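Local coordinates for nucleoporin-like protein RIP (Homo sapiens, PDB 2OLM) that acts during HIV-1 infection as a cofactor for viral Rev in moving Rev-responsive element RNAs to the cytoplasm, and contains a zinc-finger Arf-GAP domain, at residues S50-H62 / K111-K123. Numbering follows the deposited sequence. Where two conformers were deposited one is given.
With ZN (zinc ion), chain B.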
loop_
_atom_site.group_PDB
_atom_site.type_symbol
_atom_site.label_atom_id
_atom_site.label_comp_id
_atom_site.label_asym_id
_atom_site.label_seq_id
_atom_site.Cartn_x
_atom_site.Cartn_y
_atom_site.Cartn_z
ATOM N N SER A 50 17.121 3.868 8.895
ATOM C CA SER A 50 18.391 3.980 9.524
ATOM C C SER A 50 18.966 2.588 9.855
ATOM O O SER A 50 20.121 2.305 9.586
ATOM C CB SER A 50 18.308 4.849 10.776
ATOM O OG SER A 50 19.568 5.001 11.335
ATOM N N CYS A 51 18.119 1.738 10.416
ATOM C CA CYS A 51 18.590 0.394 10.702
ATOM C C CYS A 51 18.880 -0.356 9.431
ATOM O O CYS A 51 19.864 -1.123 9.417
ATOM C CB CYS A 51 17.570 -0.360 11.524
ATOM S SG CYS A 51 17.481 0.212 13.271
ATOM N N SER A 52 18.098 -0.130 8.368
ATOM C CA SER A 52 18.403 -0.749 7.076
ATOM C C SER A 52 19.804 -0.361 6.597
ATOM O O SER A 52 20.571 -1.195 6.100
ATOM C CB SER A 52 17.380 -0.362 6.047
ATOM O OG SER A 52 16.097 -0.857 6.345
ATOM N N GLY A 53 20.169 0.912 6.745
ATOM C CA GLY A 53 21.513 1.318 6.389
ATOM C C GLY A 53 22.584 0.563 7.169
ATOM O O GLY A 53 23.609 0.153 6.614
ATOM N N SER A 54 22.364 0.375 8.473
ATOM C CA SER A 54 23.309 -0.376 9.304
ATOM C C SER A 54 23.359 -1.888 8.978
ATOM O O SER A 54 24.435 -2.485 9.002
ATOM C CB SER A 54 23.022 -0.179 10.790
ATOM O OG SER A 54 23.251 1.197 11.121
ATOM N N LEU A 55 22.210 -2.464 8.666
ATOM C CA LEU A 55 22.116 -3.873 8.247
ATOM C C LEU A 55 22.912 -4.120 6.986
ATOM O O LEU A 55 23.454 -5.241 6.781
ATOM C CB LEU A 55 20.668 -4.226 8.016
ATOM C CG LEU A 55 19.813 -4.448 9.304
ATOM C CD1 LEU A 55 18.313 -4.380 8.999
ATOM C CD2 LEU A 55 20.180 -5.786 10.026
ATOM N N ARG A 56 22.974 -3.126 6.107
ATOM C CA ARG A 56 23.828 -3.236 4.893
ATOM C C ARG A 56 25.327 -3.161 5.186
ATOM O O ARG A 56 26.152 -3.484 4.310
ATOM C CB ARG A 56 23.456 -2.175 3.845
ATOM C CG ARG A 56 22.070 -2.319 3.341
ATOM C CD ARG A 56 21.827 -3.599 2.646
ATOM N NE ARG A 56 22.759 -3.831 1.555
ATOM C CZ ARG A 56 22.860 -4.977 0.883
ATOM N NH1 ARG A 56 22.122 -6.052 1.173
ATOM N NH2 ARG A 56 23.755 -5.049 -0.104
ATOM N N GLY A 57 25.678 -2.757 6.380
ATOM C CA GLY A 57 27.085 -2.735 6.794
ATOM C C GLY A 57 27.562 -4.029 7.414
ATOM O O GLY A 57 28.758 -4.197 7.677
ATOM N N LEU A 58 26.661 -4.995 7.650
ATOM C CA LEU A 58 27.104 -6.304 8.093
ATOM C C LEU A 58 27.754 -7.036 6.924
ATOM O O LEU A 58 27.547 -6.716 5.783
ATOM C CB LEU A 58 25.918 -7.104 8.609
ATOM C CG LEU A 58 25.147 -6.529 9.816
ATOM C CD1 LEU A 58 23.967 -7.327 10.182
ATOM C CD2 LEU A 58 26.132 -6.468 11.022
ATOM N N ASN A 59 28.585 -8.002 7.268
ATOM C CA ASN A 59 29.157 -8.883 6.277
ATOM C C ASN A 59 28.959 -10.347 6.662
ATOM O O ASN A 59 29.499 -10.789 7.677
ATOM C CB ASN A 59 30.630 -8.612 6.102
ATOM C CG ASN A 59 31.158 -9.188 4.824
ATOM O OD1 ASN A 59 30.392 -9.566 3.918
ATOM N ND2 ASN A 59 32.493 -9.235 4.712
ATOM N N PRO A 60 28.144 -11.109 5.925
ATOM C CA PRO A 60 27.394 -10.642 4.763
ATOM C C PRO A 60 26.253 -9.697 5.151
ATOM O O PRO A 60 25.698 -9.799 6.257
ATOM C CB PRO A 60 26.854 -11.936 4.125
ATOM C CG PRO A 60 27.601 -13.055 4.813
ATOM C CD PRO A 60 27.903 -12.528 6.163
ATOM N N PRO A 61 25.896 -8.788 4.234
ATOM C CA PRO A 61 24.850 -7.822 4.574
ATOM C C PRO A 61 23.479 -8.400 4.489
ATOM O O PRO A 61 23.242 -9.294 3.681
ATOM C CB PRO A 61 24.996 -6.749 3.490
ATOM C CG PRO A 61 25.583 -7.490 2.324
ATOM C CD PRO A 61 26.451 -8.538 2.873
ATOM N N HIS A 62 22.539 -7.862 5.248
ATOM C CA HIS A 62 21.144 -8.288 5.173
ATOM C C HIS A 62 20.436 -7.607 3.991
ATOM O O HIS A 62 20.789 -6.470 3.641
ATOM C CB HIS A 62 20.413 -8.041 6.482
ATOM C CG HIS A 62 20.829 -8.964 7.594
ATOM N ND1 HIS A 62 19.982 -9.337 8.611
ATOM C CD2 HIS A 62 21.985 -9.643 7.806
ATOM C CE1 HIS A 62 20.617 -10.158 9.430
ATOM N NE2 HIS A 62 21.826 -10.373 8.962
ATOM N N LYS A 111 28.143 1.998 16.928
ATOM C CA LYS A 111 27.569 1.243 18.009
ATOM C C LYS A 111 26.393 0.381 17.505
ATOM O O LYS A 111 26.231 -0.769 17.980
ATOM C CB LYS A 111 27.162 2.177 19.162
ATOM C CG LYS A 111 28.367 2.910 19.771
ATOM C CD LYS A 111 29.407 1.953 20.287
ATOM N N VAL A 112 25.628 0.897 16.549
ATOM C CA VAL A 112 24.509 0.131 15.981
ATOM C C VAL A 112 25.086 -1.098 15.241
ATOM O O VAL A 112 24.617 -2.220 15.431
ATOM C CB VAL A 112 23.588 0.972 15.091
ATOM C CG1 VAL A 112 22.541 0.125 14.415
ATOM C CG2 VAL A 112 22.889 2.086 15.929
ATOM N N LYS A 113 26.146 -0.906 14.462
ATOM C CA LYS A 113 26.826 -2.049 13.824
ATOM C C LYS A 113 27.205 -3.152 14.805
ATOM O O LYS A 113 26.903 -4.344 14.552
ATOM C CB LYS A 113 28.072 -1.608 13.039
ATOM C CG LYS A 113 28.776 -2.800 12.335
ATOM C CD LYS A 113 29.822 -2.340 11.341
ATOM C CE LYS A 113 30.316 -3.523 10.523
ATOM N NZ LYS A 113 31.332 -4.276 11.258
ATOM N N GLU A 114 27.890 -2.790 15.890
ATOM C CA GLU A 114 28.381 -3.742 16.873
ATOM C C GLU A 114 27.187 -4.491 17.479
ATOM O O GLU A 114 27.253 -5.696 17.692
ATOM C CB GLU A 114 29.166 -3.021 17.995
ATOM N N PHE A 115 26.106 -3.758 17.731
ATOM C CA PHE A 115 24.868 -4.350 18.279
ATOM C C PHE A 115 24.234 -5.354 17.318
ATOM O O PHE A 115 23.898 -6.471 17.701
ATOM C CB PHE A 115 23.882 -3.266 18.636
ATOM C CG PHE A 115 22.499 -3.801 18.989
ATOM C CD1 PHE A 115 22.274 -4.484 20.178
ATOM C CD2 PHE A 115 21.434 -3.611 18.146
ATOM C CE1 PHE A 115 21.016 -4.950 20.492
ATOM C CE2 PHE A 115 20.176 -4.107 18.458
ATOM C CZ PHE A 115 19.979 -4.775 19.648
ATOM N N LEU A 116 24.111 -4.987 16.052
ATOM C CA LEU A 116 23.559 -5.876 15.045
ATOM C C LEU A 116 24.457 -7.116 14.850
ATOM O O LEU A 116 23.960 -8.224 14.648
ATOM C CB LEU A 116 23.341 -5.144 13.728
ATOM C CG LEU A 116 22.365 -4.004 13.753
ATOM C CD1 LEU A 116 22.421 -3.274 12.378
ATOM C CD2 LEU A 116 21.001 -4.432 14.049
ATOM N N GLN A 117 25.774 -6.950 14.935
ATOM C CA GLN A 117 26.681 -8.108 14.955
ATOM C C GLN A 117 26.406 -9.041 16.125
ATOM O O GLN A 117 26.378 -10.258 15.958
ATOM C CB GLN A 117 28.141 -7.696 14.922
ATOM C CG GLN A 117 28.544 -7.101 13.598
ATOM C CD GLN A 117 29.993 -6.680 13.529
ATOM O OE1 GLN A 117 30.507 -6.475 12.429
ATOM N NE2 GLN A 117 30.654 -6.537 14.671
ATOM N N GLU A 118 26.225 -8.455 17.312
ATOM C CA GLU A 118 25.921 -9.292 18.479
ATOM C C GLU A 118 24.602 -9.991 18.312
ATOM O O GLU A 118 24.468 -11.147 18.682
ATOM C CB GLU A 118 25.984 -8.467 19.762
ATOM C CG GLU A 118 27.429 -8.219 20.175
ATOM C CD GLU A 118 27.582 -7.715 21.566
ATOM O OE1 GLU A 118 26.570 -7.262 22.160
ATOM O OE2 GLU A 118 28.750 -7.728 22.019
ATOM N N LYS A 119 23.643 -9.324 17.684
ATOM C CA LYS A 119 22.283 -9.863 17.550
ATOM C C LYS A 119 22.244 -11.032 16.556
ATOM O O LYS A 119 21.680 -12.092 16.834
ATOM C CB LYS A 119 21.298 -8.759 17.133
ATOM C CG LYS A 119 19.866 -9.145 17.064
ATOM C CD LYS A 119 18.981 -7.906 16.883
ATOM C CE LYS A 119 17.523 -8.253 16.745
ATOM N NZ LYS A 119 16.609 -7.029 16.615
ATOM N N TYR A 120 22.806 -10.793 15.372
ATOM C CA TYR A 120 22.624 -11.696 14.240
ATOM C C TYR A 120 23.794 -12.620 13.980
ATOM O O TYR A 120 23.578 -13.732 13.532
ATOM C CB TYR A 120 22.291 -10.911 12.942
ATOM C CG TYR A 120 20.966 -10.189 13.025
ATOM C CD1 TYR A 120 19.761 -10.876 13.030
ATOM C CD2 TYR A 120 20.922 -8.822 13.139
ATOM C CE1 TYR A 120 18.548 -10.199 13.144
ATOM C CE2 TYR A 120 19.731 -8.146 13.242
ATOM C CZ TYR A 120 18.541 -8.846 13.251
ATOM O OH TYR A 120 17.307 -8.239 13.358
ATOM N N GLU A 121 25.016 -12.148 14.227
ATOM C CA GLU A 121 26.225 -12.930 13.903
ATOM C C GLU A 121 26.696 -13.735 15.108
ATOM O O GLU A 121 26.815 -14.976 15.050
ATOM C CB GLU A 121 27.336 -12.031 13.356
ATOM C CG GLU A 121 26.937 -11.214 12.128
ATOM C CD GLU A 121 28.047 -10.397 11.523
ATOM O OE1 GLU A 121 29.155 -10.371 12.082
ATOM O OE2 GLU A 121 27.790 -9.792 10.471
ATOM N N LYS A 122 26.918 -13.030 16.219
ATOM C CA LYS A 122 27.365 -13.691 17.442
ATOM C C LYS A 122 26.207 -14.338 18.212
ATOM O O LYS A 122 26.458 -15.184 19.062
ATOM C CB LYS A 122 28.106 -12.714 18.315
ATOM C CG LYS A 122 29.342 -12.115 17.614
ATOM C CD LYS A 122 30.020 -11.095 18.438
ATOM C CE LYS A 122 31.195 -10.475 17.709
ATOM N NZ LYS A 122 31.516 -9.135 18.282
ATOM N N LYS A 123 24.963 -13.944 17.918
ATOM C CA LYS A 123 23.791 -14.595 18.486
ATOM C C LYS A 123 23.759 -14.496 20.009
ATOM O O LYS A 123 23.452 -15.473 20.710
ATOM C CB LYS A 123 23.709 -16.039 17.976
ATOM C CG LYS A 123 23.229 -16.063 16.573
ATOM C CD LYS A 123 23.425 -17.390 15.913
ATOM C CE LYS A 123 22.852 -17.336 14.512
ATOM N NZ LYS A 123 23.160 -18.570 13.759
HETATM ZN ZN ZN B . 15.274 1.015 13.342
HETATM O O HOH W 1 29.454 -7.749 9.922
HETATM O O HOH W 2 26.174 -11.067 8.728
#
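Ser54 and Leu55 of helix 50-55 pack against Val112 and Leu116 of helix 111-121, the axes 9.7 Å apart at closest and crossing at -70°, and a type I turn from Leu55 to Leu58 then carries the chain along the second helix toward Glu121. Leu116 shows how one methyl can serve several neighbours: its CD1 lies 3.5 Å from Ser54 CB and also meets Leu55 CD2, the two leucines set roughly perpendicular. Leu58 runs alongside Gln117, the two side chains pointing opposite ways, with Leu58 CD2 3.6 Å from Gln117 CG. The same helix 50-55 supplies Cys51, which completes the four-cysteine zinc site of the Arf-GAP domain with Cys28, Cys31 and Cys48, so the contact joins the zinc finger to a helix late in the domain. Farther along, His62 directs its ring edge at a face of Tyr120, His62 CE1 lying 3.6 Å from Tyr120 CG and the planes at 60°; His62 ND1 is hydrogen-bonded to Asn40 ND2, and the Tyr120 hydroxyl to Asp30. Water mediates the polar contacts: one molecule accepts from Asn59 N and donates to Glu121 OE2 and Gln117 OE1, while a second donates to Pro60 O and Glu121 OE2.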